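Local coordinates for protein beta-galactosidase (Bacteroides thetaiotaomicron, PDB 5MUJ) that binds side chain B of the plant pectin rhamnogalacturonan II and probably acts as a glycoside hydrolase in its breakdown, at residues L49-P53 against R357-I361; A197-E201 against G230-E234; Y327-H333 against Y348-N353. All coordinates share one frame; numbering follows the deposited sequence. Where two conformers were deposited one is given.

Interaction 1: L49-P53 against R357-I361; sequences LAVAP and RGIAI. With RAM (alpha-L-rhamnopyranose), chain B.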
ATOM      1  N   LEU A  49      13.349  10.806  -5.720  0.50  9.86           N
ATOM      2  CA  LEU A  49      11.957  11.132  -5.413  0.50  9.06           C
ATOM      3  C   LEU A  49      11.123  11.270  -6.674  0.50 10.22           C
ATOM      4  O   LEU A  49      11.606  11.772  -7.728  0.50 11.16           O
ATOM      5  CB  LEU A  49      11.867  12.368  -4.535  0.50  7.32           C
ATOM      6  CG  LEU A  49      12.504  12.208  -3.146  0.50  5.86           C
ATOM      7  CD1 LEU A  49      12.908  13.525  -2.523  0.50  5.07           C
ATOM      8  CD2 LEU A  49      11.569  11.451  -2.198  0.50  5.42           C
ATOM      9  N   ALA A  50       9.889  10.799  -6.584  1.00 12.65           N
ATOM     10  CA  ALA A  50       8.903  10.902  -7.647  1.00 13.42           C
ATOM     11  C   ALA A  50       7.912  12.019  -7.298  1.00 12.77           C
ATOM     12  O   ALA A  50       7.526  12.837  -8.134  1.00 13.64           O
ATOM     13  CB  ALA A  50       8.142   9.594  -7.753  1.00 14.21           C
ATOM     14  N   VAL A  51       7.429  11.971  -6.060  1.00 12.22           N
ATOM     15  CA  VAL A  51       6.494  12.929  -5.543  1.00 12.63           C
ATOM     16  C   VAL A  51       6.917  13.344  -4.152  1.00 13.31           C
ATOM     17  O   VAL A  51       6.953  12.499  -3.264  1.00 12.74           O
ATOM     18  CB  VAL A  51       5.037  12.390  -5.545  1.00 15.59           C
ATOM     19  CG1 VAL A  51       4.057  13.519  -5.239  1.00 14.02           C
ATOM     20  CG2 VAL A  51       4.649  11.802  -6.907  1.00 16.16           C
ATOM     21  N   ALA A  52       7.168  14.624  -3.940  1.00 12.19           N
ATOM     22  CA  ALA A  52       7.652  15.177  -2.703  1.00 14.38           C
ATOM     23  C   ALA A  52       6.804  16.363  -2.236  1.00 13.38           C
ATOM     24  O   ALA A  52       6.324  17.154  -3.054  1.00 15.52           O
ATOM     25  CB  ALA A  52       9.090  15.608  -2.852  1.00 13.98           C
ATOM     26  N   PRO A  53       6.609  16.486  -0.906  1.00 13.28           N
ATOM     27  CA  PRO A  53       6.001  17.691  -0.348  1.00 12.87           C
ATOM     28  C   PRO A  53       6.874  18.922  -0.555  1.00 13.15           C
ATOM     29  O   PRO A  53       8.120  18.809  -0.522  1.00 13.62           O
ATOM     30  CB  PRO A  53       5.865  17.352   1.144  1.00 13.21           C
ATOM     31  CG  PRO A  53       6.995  16.437   1.387  1.00 14.84           C
ATOM     32  CD  PRO A  53       7.105  15.595   0.160  1.00 12.83           C
ATOM     33  N   ARG A 357       8.685  13.101   4.415  1.00 12.09           N
ATOM     34  CA  ARG A 357       8.086  11.904   3.859  1.00 12.09           C
ATOM     35  C   ARG A 357       7.582  12.141   2.438  1.00 11.19           C
ATOM     36  O   ARG A 357       6.730  12.988   2.199  1.00 12.15           O
ATOM     37  CB  ARG A 357       6.939  11.454   4.768  1.00 12.48           C
ATOM     38  CG  ARG A 357       6.243  10.192   4.291  1.00 12.41           C
ATOM     39  CD  ARG A 357       5.253   9.631   5.334  1.00 11.76           C
ATOM     40  NE  ARG A 357       5.862   9.211   6.605  1.00 12.09           N
ATOM     41  CZ  ARG A 357       5.872   7.957   7.098  1.00 10.95           C
ATOM     42  NH1 ARG A 357       5.321   6.952   6.443  1.00 12.49           N
ATOM     43  NH2 ARG A 357       6.511   7.711   8.234  1.00 14.00           N
ATOM     44  N   GLY A 358       8.037  11.298   1.530  1.00 10.02           N
ATOM     45  CA  GLY A 358       7.618  11.339   0.131  1.00 10.40           C
ATOM     46  C   GLY A 358       7.736   9.993  -0.519  1.00 10.42           C
ATOM     47  O   GLY A 358       8.057   8.994   0.153  1.00 11.69           O
ATOM     48  N   ILE A 359       7.450   9.952  -1.818  1.00  9.80           N
ATOM     49  CA  ILE A 359       7.467   8.737  -2.613  1.00  9.86           C
ATOM     50  C   ILE A 359       8.689   8.800  -3.520  1.00  9.96           C
ATOM     51  O   ILE A 359       8.924   9.823  -4.206  1.00 14.58           O
ATOM     52  CB  ILE A 359       6.189   8.576  -3.443  1.00 10.15           C
ATOM     53  CG1 ILE A 359       5.007   8.324  -2.495  1.00 11.36           C
ATOM     54  CG2 ILE A 359       6.273   7.439  -4.466  1.00  8.92           C
ATOM     55  CD1 ILE A 359       3.625   8.532  -3.084  1.00 10.09           C
ATOM     56  N   ALA A 360       9.472   7.722  -3.533  1.00 10.99           N
ATOM     57  CA  ALA A 360      10.688   7.576  -4.389  1.00  9.47           C
ATOM     58  C   ALA A 360      10.608   6.331  -5.259  1.00 10.50           C
ATOM     59  O   ALA A 360       9.689   5.510  -5.146  1.00 11.13           O
ATOM     60  CB  ALA A 360      11.913   7.523  -3.572  1.00  8.70           C
ATOM     61  N   ILE A 361      11.563   6.219  -6.182  1.00  8.86           N
ATOM     62  CA  ILE A 361      11.613   5.105  -7.101  1.00  8.73           C
ATOM     63  C   ILE A 361      12.984   4.450  -7.153  1.00  9.02           C
ATOM     64  O   ILE A 361      14.006   5.146  -7.200  1.00 11.58           O
ATOM     65  CB  ILE A 361      11.307   5.568  -8.530  1.00  9.49           C
ATOM     66  CG1 ILE A 361      10.201   6.594  -8.498  1.00 10.05           C
ATOM     67  CG2 ILE A 361      10.894   4.391  -9.383  1.00 11.02           C
ATOM     68  CD1 ILE A 361       9.843   7.083  -9.883  1.00  9.83           C
TER
HETATM   69  C1  RAM B   6       3.486   3.456  11.146  1.00 16.05           C
HETATM   70  C2  RAM B   6       2.853   3.787   9.819  1.00 16.96           C
HETATM   71  C3  RAM B   6       3.806   4.701   9.051  1.00 14.81           C
HETATM   72  C4  RAM B   6       5.139   3.965   8.901  1.00 15.73           C
HETATM   73  C5  RAM B   6       5.773   3.460  10.205  1.00 14.63           C
HETATM   74  C6  RAM B   6       6.837   2.405   9.955  1.00 14.55           C
HETATM   75  O2  RAM B   6       2.608   2.544   9.109  1.00 16.13           O
HETATM   76  O3  RAM B   6       3.279   5.077   7.776  1.00 15.73           O
HETATM   77  O4  RAM B   6       6.083   4.868   8.348  1.00 15.32           O
HETATM   78  O5  RAM B   6       4.841   2.967  11.200  1.00 14.93           O
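Ala50 and Val51 both direct their backbone N-H at the carbonyl oxygen of Ile359, the criterion for a classic beta bulge, and the register slips by one residue between the Leu49–Ala360 and Val51–Ile359 pairs. Ala50 N stands 2.7 Å from Ile359 O, while Val51 N is the longer partner at 3.2 Å; Ile359 N returns a bond to Val51 O. Because the bulge turns Ala50 CB toward the partner strand, that methyl meets Ile361 CD1 at 3.7 Å. The CG1 branch of Ile361 lies anti to its own carbonyl carbon (chi1 -40°), which brings CG1 as well as CD1 to the alanine. Leu49 packs CD2 on Ala360 CB at 4.2 Å. Val51 and Ile359 lie on a common face of the sheet, where Met74 and Tyr76 of strand 71-79 pack on both. Gly358 has no side chain, and Val51 O approaches its CA to 3.6 Å. Beyond it Pro53 brings CD to 3.3 Å from Arg357 O, with CG close behind.

Arg357 points the other way. Its CG is anti to the backbone N (chi1 -179°) and the chain bends at chi3 (-62°), which carries the guanidinium to the bound rhamnose. There NH1 and NH2 each donate a hydrogen bond to rhamnose O4 at 2.9 Å, and O4 sits at the edge of the guanidinium and in its plane; NH1 also forms a salt bridge with Asp61. The chemistry thus divides in two: an apolar, backbone-bonded seam fastens the N-terminal strand to the last blade of the propeller, and a two-pronged donor on the same strand 357-363 holds one sugar hydroxyl in the glycan pocket.

Interaction 2: A197-E201 against G230-E234; sequences AQWWE and GRHPE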
ATOM      1  N   ALA A 197     -15.180  -9.553  13.581  1.00 15.62           N
ATOM      2  CA  ALA A 197     -13.782  -9.102  13.663  1.00 17.37           C
ATOM      3  C   ALA A 197     -12.928 -10.081  14.463  1.00 18.09           C
ATOM      4  O   ALA A 197     -13.373 -10.621  15.484  1.00 20.53           O
ATOM      5  CB  ALA A 197     -13.686  -7.729  14.295  1.00 17.44           C
ATOM      6  N   GLN A 198     -11.708 -10.295  13.982  1.00 18.48           N
ATOM      7  CA  GLN A 198     -10.774 -11.254  14.559  1.00 16.18           C
ATOM      8  C   GLN A 198      -9.684 -10.573  15.406  1.00 15.81           C
ATOM      9  O   GLN A 198      -9.504  -9.341  15.345  1.00 16.09           O
ATOM     10  CB  GLN A 198     -10.161 -12.068  13.435  1.00 15.48           C
ATOM     11  CG  GLN A 198     -11.170 -12.899  12.661  1.00 15.77           C
ATOM     12  CD  GLN A 198     -10.621 -13.389  11.341  1.00 16.30           C
ATOM     13  OE1 GLN A 198      -9.916 -12.642  10.653  1.00 16.88           O
ATOM     14  NE2 GLN A 198     -10.935 -14.624  10.973  1.00 19.34           N
ATOM     15  N   TRP A 199      -8.973 -11.365  16.223  1.00 15.16           N
ATOM     16  CA  TRP A 199      -7.986 -10.809  17.155  1.00 15.96           C
ATOM     17  C   TRP A 199      -6.953  -9.872  16.512  1.00 15.90           C
ATOM     18  O   TRP A 199      -6.606  -8.856  17.081  1.00 15.41           O
ATOM     19  CB  TRP A 199      -7.260 -11.926  17.946  1.00 16.33           C
ATOM     20  CG  TRP A 199      -6.385 -12.901  17.126  1.00 16.36           C
ATOM     21  CD1 TRP A 199      -6.773 -14.102  16.581  1.00 14.73           C
ATOM     22  CD2 TRP A 199      -4.999 -12.722  16.724  1.00 14.94           C
ATOM     23  NE1 TRP A 199      -5.726 -14.705  15.968  1.00 14.12           N
ATOM     24  CE2 TRP A 199      -4.629 -13.873  16.014  1.00 15.93           C
ATOM     25  CE3 TRP A 199      -4.036 -11.740  16.973  1.00 13.75           C
ATOM     26  CZ2 TRP A 199      -3.340 -14.029  15.469  1.00 15.28           C
ATOM     27  CZ3 TRP A 199      -2.787 -11.896  16.454  1.00 16.99           C
ATOM     28  CH2 TRP A 199      -2.434 -13.042  15.728  1.00 14.93           C
ATOM     29  N   TRP A 200      -6.488 -10.258  15.343  1.00 13.94           N
ATOM     30  CA  TRP A 200      -5.382  -9.555  14.655  1.00 13.25           C
ATOM     31  C   TRP A 200      -5.705  -8.174  14.099  1.00 15.32           C
ATOM     32  O   TRP A 200      -4.786  -7.452  13.668  1.00 18.83           O
ATOM     33  CB  TRP A 200      -4.879 -10.480  13.570  1.00 13.25           C
ATOM     34  CG  TRP A 200      -5.808 -10.581  12.420  1.00 14.21           C
ATOM     35  CD1 TRP A 200      -6.861 -11.411  12.291  1.00 15.12           C
ATOM     36  CD2 TRP A 200      -5.761  -9.812  11.201  1.00 13.22           C
ATOM     37  NE1 TRP A 200      -7.507 -11.210  11.118  1.00 14.03           N
ATOM     38  CE2 TRP A 200      -6.847 -10.231  10.409  1.00 13.68           C
ATOM     39  CE3 TRP A 200      -4.936  -8.791  10.727  1.00 13.22           C
ATOM     40  CZ2 TRP A 200      -7.119  -9.677   9.146  1.00 15.46           C
ATOM     41  CZ3 TRP A 200      -5.203  -8.251   9.465  1.00 14.97           C
ATOM     42  CH2 TRP A 200      -6.280  -8.689   8.699  1.00 14.78           C
ATOM     43  N   GLU A 201      -6.983  -7.805  14.107  1.00 14.60           N
ATOM     44  CA  GLU A 201      -7.462  -6.538  13.538  1.00 13.99           C
ATOM     45  C   GLU A 201      -8.270  -5.735  14.563  1.00 15.72           C
ATOM     46  O   GLU A 201      -8.950  -4.830  14.199  1.00 17.08           O
ATOM     47  CB  GLU A 201      -8.303  -6.826  12.283  1.00 13.72           C
ATOM     48  CG  GLU A 201      -9.611  -7.540  12.606  1.00 14.31           C
ATOM     49  CD  GLU A 201     -10.488  -7.856  11.429  1.00 16.74           C
ATOM     50  OE1 GLU A 201     -10.552  -7.026  10.493  1.00 15.39           O
ATOM     51  OE2 GLU A 201     -11.166  -8.922  11.476  1.00 17.75           O
ATOM     52  N   GLY A 230      -3.292  -5.756  16.177  1.00 12.54           N
ATOM     53  CA  GLY A 230      -3.897  -6.552  17.250  1.00 12.87           C
ATOM     54  C   GLY A 230      -2.849  -7.188  18.106  1.00 13.40           C
ATOM     55  O   GLY A 230      -1.640  -7.014  17.913  1.00 16.51           O
ATOM     56  N   ARG A 231      -3.336  -7.972  19.076  1.00 15.99           N
ATOM     57  CA  ARG A 231      -2.472  -8.616  20.027  1.00 17.48           C
ATOM     58  C   ARG A 231      -2.587 -10.118  19.866  1.00 16.77           C
ATOM     59  O   ARG A 231      -3.704 -10.674  19.887  1.00 21.10           O
ATOM     60  CB  ARG A 231      -2.943  -8.217  21.419  1.00 19.15           C
ATOM     61  CG  ARG A 231      -1.895  -8.333  22.488  1.00 25.92           C
ATOM     62  CD  ARG A 231      -2.299  -7.553  23.726  1.00 28.66           C
ATOM     63  NE  ARG A 231      -2.115  -6.098  23.575  1.00 32.91           N
ATOM     64  CZ  ARG A 231      -1.007  -5.415  23.899  1.00 37.06           C
ATOM     65  NH1 ARG A 231       0.076  -6.021  24.401  1.00 37.38           N
ATOM     66  NH2 ARG A 231      -0.972  -4.095  23.709  1.00 38.34           N
ATOM     67  N   HIS A 232      -1.471 -10.802  19.925  1.00 15.54           N
ATOM     68  CA  HIS A 232      -1.455 -12.231  19.628  1.00 15.92           C
ATOM     69  C   HIS A 232      -2.063 -12.935  20.867  1.00 17.67           C
ATOM     70  O   HIS A 232      -1.719 -12.581  21.986  1.00 18.57           O
ATOM     71  CB  HIS A 232      -0.027 -12.704  19.283  1.00 16.12           C
ATOM     72  CG  HIS A 232       0.046 -14.145  18.905  1.00 17.47           C
ATOM     73  ND1 HIS A 232       0.207 -14.594  17.615  1.00 18.54           N
ATOM     74  CD2 HIS A 232      -0.118 -15.247  19.661  1.00 17.40           C
ATOM     75  CE1 HIS A 232       0.208 -15.917  17.602  1.00 15.21           C
ATOM     76  NE2 HIS A 232      -0.028 -16.338  18.838  1.00 17.48           N
ATOM     77  N   PRO A 233      -2.983 -13.890  20.636  1.00 16.70           N
ATOM     78  CA  PRO A 233      -3.706 -14.470  21.808  1.00 17.25           C
ATOM     79  C   PRO A 233      -2.820 -15.342  22.668  1.00 16.48           C
ATOM     80  O   PRO A 233      -3.132 -15.567  23.818  1.00 17.74           O
ATOM     81  CB  PRO A 233      -4.844 -15.286  21.192  1.00 16.78           C
ATOM     82  CG  PRO A 233      -4.595 -15.355  19.726  1.00 18.07           C
ATOM     83  CD  PRO A 233      -3.510 -14.368  19.338  1.00 18.08           C
ATOM     84  N   GLU A 234      -1.774 -15.919  22.127  1.00 16.36           N
ATOM     85  CA  GLU A 234      -0.785 -16.675  22.953  1.00 17.19           C
ATOM     86  C   GLU A 234       0.277 -15.846  23.676  1.00 20.03           C
ATOM     87  O   GLU A 234       0.532 -16.090  24.841  1.00 28.24           O
ATOM     88  CB  GLU A 234      -0.142 -17.751  22.085  1.00 19.83           C
ATOM     89  CG  GLU A 234       0.820 -18.707  22.766  1.00 23.60           C
ATOM     90  CD  GLU A 234       1.307 -19.774  21.816  1.00 29.55           C
ATOM     91  OE1 GLU A 234       2.546 -19.994  21.751  1.00 34.90           O
ATOM     92  OE2 GLU A 234       0.455 -20.394  21.125  1.00 33.20           O
TER
HETATM   93  O   HOH W   1      -5.970  -7.887  19.772  1.00 24.65           O
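Trp199 meets the loop after strand 222-231 mainly through its indole, and Pro233 supplies a CH-pi interaction. Pro233 CD lies 3.5 Å from the centroid of the six-membered ring of Trp199, 13° off the ring normal, so it sits over the face; the opposite face carries Trp200 CB. With CG of Trp199 lodged between its backbone N and carbonyl carbon (chi1 64°), the indole reaches across to 230-234. The second aromatic contact is less regular: the Trp199 six-membered ring and the His232 imidazole have centroids 5.0 Å apart and planes at 65°, neither stacked nor edge-to-face.

Polar contacts across the pair are indirect. One water donates to Trp199 O at 2.9 Å and accepts from Arg231 N at 2.7 Å. Beside this bridge Gly230 CA makes a C-H...O contact with Trp199 O at 3.6 Å, an approach permitted by the missing side chain.

Hydrogen bonds within 197-201 shape the loop itself. Trp200 NE1 reaches Gln198 OE1 at 2.8 Å, and Gln198 N bonds to Glu201 OE2 at 2.9 Å, an oxygen that also pairs with Arg255. The contact joins the connection between two blades of a five-bladed beta-propeller, just before strand 204-212, to the end of the next strand of that blade, near the bound glycan.

Interaction 3: Y327-H333 against Y348-N353; sequences YDELFAH and YCAVNN. With RAM (alpha-L-rhamnopyranose), chain B.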
ATOM      1  N   TYR A 327      17.744  10.802   1.483  1.00 12.96           N
ATOM      2  CA  TYR A 327      16.343  11.074   1.439  1.00 13.30           C
ATOM      3  C   TYR A 327      15.529   9.889   2.038  1.00 11.96           C
ATOM      4  O   TYR A 327      14.355  10.064   2.355  1.00 13.35           O
ATOM      5  CB  TYR A 327      15.926  11.470   0.004  1.00 13.64           C
ATOM      6  CG  TYR A 327      15.931  10.356  -1.025  1.00 13.07           C
ATOM      7  CD1 TYR A 327      14.988   9.340  -0.930  1.00 16.58           C
ATOM      8  CD2 TYR A 327      16.882  10.269  -2.061  1.00 12.34           C
ATOM      9  CE1 TYR A 327      14.920   8.306  -1.828  1.00 15.69           C
ATOM     10  CE2 TYR A 327      16.817   9.204  -2.973  1.00 13.48           C
ATOM     11  CZ  TYR A 327      15.837   8.205  -2.828  1.00 17.54           C
ATOM     12  OH  TYR A 327      15.650   7.098  -3.655  1.00 18.48           O
ATOM     13  N   ASP A 328      16.125   8.692   2.136  1.00 11.63           N
ATOM     14  CA  ASP A 328      15.403   7.517   2.774  1.00 11.01           C
ATOM     15  C   ASP A 328      16.103   6.890   3.978  1.00 12.44           C
ATOM     16  O   ASP A 328      15.851   5.711   4.338  1.00 13.84           O
ATOM     17  CB  ASP A 328      15.052   6.440   1.729  1.00 11.47           C
ATOM     18  CG  ASP A 328      16.276   5.743   1.113  1.00 11.60           C
ATOM     19  OD1 ASP A 328      17.387   5.828   1.668  1.00 13.02           O
ATOM     20  OD2 ASP A 328      16.124   5.089   0.036  1.00 12.97           O
ATOM     21  N   GLU A 329      16.877   7.717   4.665  1.00 13.26           N
ATOM     22  CA  GLU A 329      17.810   7.225   5.655  1.00 13.24           C
ATOM     23  C   GLU A 329      17.160   6.614   6.920  1.00 12.22           C
ATOM     24  O   GLU A 329      17.836   5.901   7.640  1.00 14.80           O
ATOM     25  CB  GLU A 329      18.774   8.322   6.070  1.00 15.64           C
ATOM     26  CG  GLU A 329      18.158   9.413   6.927  1.00 17.85           C
ATOM     27  CD  GLU A 329      18.966  10.703   7.024  1.00 17.84           C
ATOM     28  OE1 GLU A 329      20.201  10.699   6.801  1.00 19.43           O
ATOM     29  OE2 GLU A 329      18.345  11.737   7.344  1.00 20.46           O
ATOM     30  N   LEU A 330      15.887   6.909   7.177  1.00 12.87           N
ATOM     31  CA  LEU A 330      15.173   6.357   8.333  1.00 13.34           C
ATOM     32  C   LEU A 330      14.311   5.163   7.926  1.00 13.40           C
ATOM     33  O   LEU A 330      14.492   4.064   8.464  1.00 13.28           O
ATOM     34  CB  LEU A 330      14.340   7.447   9.001  1.00 14.44           C
ATOM     35  CG  LEU A 330      13.563   6.993  10.256  1.00 15.50           C
ATOM     36  CD1 LEU A 330      14.501   6.472  11.333  1.00 19.03           C
ATOM     37  CD2 LEU A 330      12.698   8.122  10.793  1.00 15.30           C
ATOM     38  N   PHE A 331      13.369   5.389   7.001  1.00 11.09           N
ATOM     39  CA  PHE A 331      12.499   4.354   6.495  1.00 12.20           C
ATOM     40  C   PHE A 331      12.584   4.326   4.967  1.00 11.94           C
ATOM     41  O   PHE A 331      12.562   5.394   4.325  1.00 12.31           O
ATOM     42  CB  PHE A 331      11.010   4.569   6.857  1.00 12.77           C
ATOM     43  CG  PHE A 331      10.702   4.751   8.329  1.00 14.64           C
ATOM     44  CD1 PHE A 331      11.306   3.958   9.285  1.00 15.54           C
ATOM     45  CD2 PHE A 331       9.722   5.664   8.744  1.00 14.11           C
ATOM     46  CE1 PHE A 331      10.978   4.108  10.627  1.00 17.10           C
ATOM     47  CE2 PHE A 331       9.416   5.831  10.088  1.00 15.94           C
ATOM     48  CZ  PHE A 331      10.044   5.041  11.015  1.00 14.09           C
ATOM     49  N   ALA A 332      12.686   3.142   4.367  1.00 11.90           N
ATOM     50  CA  ALA A 332      12.574   3.006   2.889  1.00 12.48           C
ATOM     51  C   ALA A 332      11.647   1.832   2.661  1.00 11.75           C
ATOM     52  O   ALA A 332      12.053   0.687   2.780  1.00 12.93           O
ATOM     53  CB  ALA A 332      13.929   2.784   2.208  1.00 10.01           C
ATOM     54  N   HIS A 333      10.376   2.126   2.423  1.00 12.06           N
ATOM     55  CA  HIS A 333       9.332   1.174   2.750  1.00 10.44           C
ATOM     56  C   HIS A 333       7.984   1.470   2.096  1.00  9.94           C
ATOM     57  O   HIS A 333       7.623   2.619   1.847  1.00 12.88           O
ATOM     58  CB  HIS A 333       9.181   1.066   4.293  1.00 11.92           C
ATOM     59  CG  HIS A 333       8.520   2.235   4.948  1.00 11.12           C
ATOM     60  ND1 HIS A 333       8.493   3.506   4.437  1.00 11.48           N
ATOM     61  CD2 HIS A 333       7.798   2.300   6.097  1.00 11.01           C
ATOM     62  CE1 HIS A 333       7.830   4.311   5.245  1.00 11.90           C
ATOM     63  NE2 HIS A 333       7.395   3.599   6.267  1.00 12.65           N
ATOM     64  N   TYR A 348       8.261   3.495  -3.626  1.00 10.76           N
ATOM     65  CA  TYR A 348       8.272   3.289  -2.166  1.00 10.03           C
ATOM     66  C   TYR A 348       8.223   4.595  -1.439  1.00 11.57           C
ATOM     67  O   TYR A 348       8.381   5.644  -2.063  1.00 12.30           O
ATOM     68  CB  TYR A 348       9.494   2.476  -1.738  1.00 10.36           C
ATOM     69  CG  TYR A 348      10.867   3.147  -1.867  1.00  7.81           C
ATOM     70  CD1 TYR A 348      11.593   3.122  -3.086  1.00  8.83           C
ATOM     71  CD2 TYR A 348      11.407   3.865  -0.834  1.00  8.05           C
ATOM     72  CE1 TYR A 348      12.844   3.693  -3.148  1.00  8.76           C
ATOM     73  CE2 TYR A 348      12.657   4.467  -0.905  1.00  8.33           C
ATOM     74  CZ  TYR A 348      13.365   4.398  -2.105  1.00  9.78           C
ATOM     75  OH  TYR A 348      14.642   4.980  -2.211  1.00 10.95           O
ATOM     76  N   CYS A 349       7.931   4.564  -0.148  1.00 11.52           N
ATOM     77  CA  CYS A 349       7.863   5.767   0.680  1.00 10.55           C
ATOM     78  C   CYS A 349       9.198   5.961   1.378  1.00 11.36           C
ATOM     79  O   CYS A 349       9.687   5.055   2.070  1.00 11.01           O
ATOM     80  CB  CYS A 349       6.727   5.678   1.717  1.00 12.10           C
ATOM     81  SG  CYS A 349       6.700   7.042   2.898  1.00 13.49           S
ATOM     82  N   ALA A 350       9.801   7.134   1.147  1.00 11.90           N
ATOM     83  CA  ALA A 350      11.093   7.489   1.680  1.00 11.15           C
ATOM     84  C   ALA A 350      10.875   8.452   2.823  1.00 10.53           C
ATOM     85  O   ALA A 350      10.163   9.452   2.643  1.00 11.51           O
ATOM     86  CB  ALA A 350      11.904   8.170   0.565  1.00  9.87           C
ATOM     87  N   VAL A 351      11.444   8.119   4.001  1.00  9.82           N
ATOM     88  CA  VAL A 351      11.459   8.977   5.153  1.00  9.91           C
ATOM     89  C   VAL A 351      12.890   9.135   5.669  1.00 10.03           C
ATOM     90  O   VAL A 351      13.616   8.154   5.793  1.00 11.94           O
ATOM     91  CB  VAL A 351      10.571   8.379   6.270  1.00  9.91           C
ATOM     92  CG1 VAL A 351      10.508   9.292   7.509  1.00 11.40           C
ATOM     93  CG2 VAL A 351       9.190   8.097   5.690  1.00  9.16           C
ATOM     94  N   ASN A 352      13.271  10.370   6.007  1.00 12.65           N
ATOM     95  CA  ASN A 352      14.607  10.661   6.513  1.00 13.16           C
ATOM     96  C   ASN A 352      14.564  10.952   8.008  1.00 13.57           C
ATOM     97  O   ASN A 352      13.500  10.840   8.630  1.00 14.28           O
ATOM     98  CB  ASN A 352      15.241  11.813   5.708  1.00 12.71           C
ATOM     99  CG  ASN A 352      14.473  13.124   5.802  1.00 15.02           C
ATOM    100  OD1 ASN A 352      13.682  13.376   6.726  1.00 16.96           O
ATOM    101  ND2 ASN A 352      14.735  13.999   4.836  1.00 15.02           N
ATOM    102  N   ASN A 353      15.711  11.305   8.590  1.00 16.18           N
ATOM    103  CA  ASN A 353      15.808  11.520  10.041  1.00 16.65           C
ATOM    104  C   ASN A 353      15.074  12.774  10.484  1.00 16.96           C
ATOM    105  O   ASN A 353      14.656  12.835  11.650  1.00 21.64           O
ATOM    106  CB  ASN A 353      17.261  11.581  10.536  1.00 18.11           C
ATOM    107  CG  ASN A 353      17.973  10.241  10.462  1.00 19.14           C
ATOM    108  OD1 ASN A 353      17.354   9.183  10.535  1.00 18.84           O
ATOM    109  ND2 ASN A 353      19.290  10.286  10.305  1.00 23.21           N
TER
HETATM  110  C1  RAM B   6       3.486   3.456  11.146  1.00 16.05           C
HETATM  111  C2  RAM B   6       2.853   3.787   9.819  1.00 16.96           C
HETATM  112  C3  RAM B   6       3.806   4.701   9.051  1.00 14.81           C
HETATM  113  C4  RAM B   6       5.139   3.965   8.901  1.00 15.73           C
HETATM  114  C5  RAM B   6       5.773   3.460  10.205  1.00 14.63           C
HETATM  115  C6  RAM B   6       6.837   2.405   9.955  1.00 14.55           C
HETATM  116  O2  RAM B   6       2.608   2.544   9.109  1.00 16.13           O
HETATM  117  O3  RAM B   6       3.279   5.077   7.776  1.00 15.73           O
HETATM  118  O4  RAM B   6       6.083   4.868   8.348  1.00 15.32           O
HETATM  119  O5  RAM B   6       4.841   2.967  11.200  1.00 14.93           O
HETATM  120  O   HOH W   2      18.201   6.651  10.500  1.00 24.38           O
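Phe331 to His333 pair with Cys349 to Val351 as antiparallel strands whose axes come within 4.8 Å at 177°, forming a beta hairpin of the propeller blade, with a classic bulge where Leu330 N and Phe331 N both bond to Val351 O. Beside Ala350, Tyr348 OH accepts from Tyr327 OH at 2.8 Å and donates to Asp328 OD2 at 2.7 Å. The two tyrosine side chains cross at about a right angle, and Lys46 adds a salt bridge to Asp328 OD2. A phenylalanine in place of Tyr348 would probably leave the Tyr327 hydroxyl without its acceptor and take one donor from the Asp328 carboxylate.

At the loop end, Glu329 OE2 takes the N-H of Asn353 at 2.9 Å, while the carboxylate and the Asn353 amide stack with planes 12° apart. A water bonded to both Glu329 O and Asn353 OD1 adds a further link.

Toward the glycan, the Phe331 ring has Leu330 CG over one face and rhamnose C6 over the other, with Val351 CB 3.8 Å from its CD2. His333, its CG between backbone N and carbonyl carbon (chi1 74°), turns ND1 back to its partner strand and NE2 to rhamnose O4, 2.8 Å away. Cys349 O is thereby gripped twice, by His333 N at 3.0 Å and, from the opposite face of the carbonyl plane, by His333 ND1 at 3.1 Å.

In the fold
Interactions 1 and 3 belong to the same four-stranded blade: strands 343-351 and 357-363 are neighbours, Gly358 O and Ala350 N lie 2.7 Å apart in a probable hydrogen bond, and their centres are about 9 Å apart. Both are largely buried and meet at the rhamnose, each of them giving its O4 a side-chain hydrogen-bond partner. Interaction 1 closes the propeller ring by adding the N-terminal strand to the blade's outer edge; interaction 3 is the local hairpin at its inner edge. Interaction 2 lies across the chain's centre, about 33 Å from interaction 1 between centres, and is partly exposed; ring packing and a water replace the strand-to-strand backbone bonds of the other two.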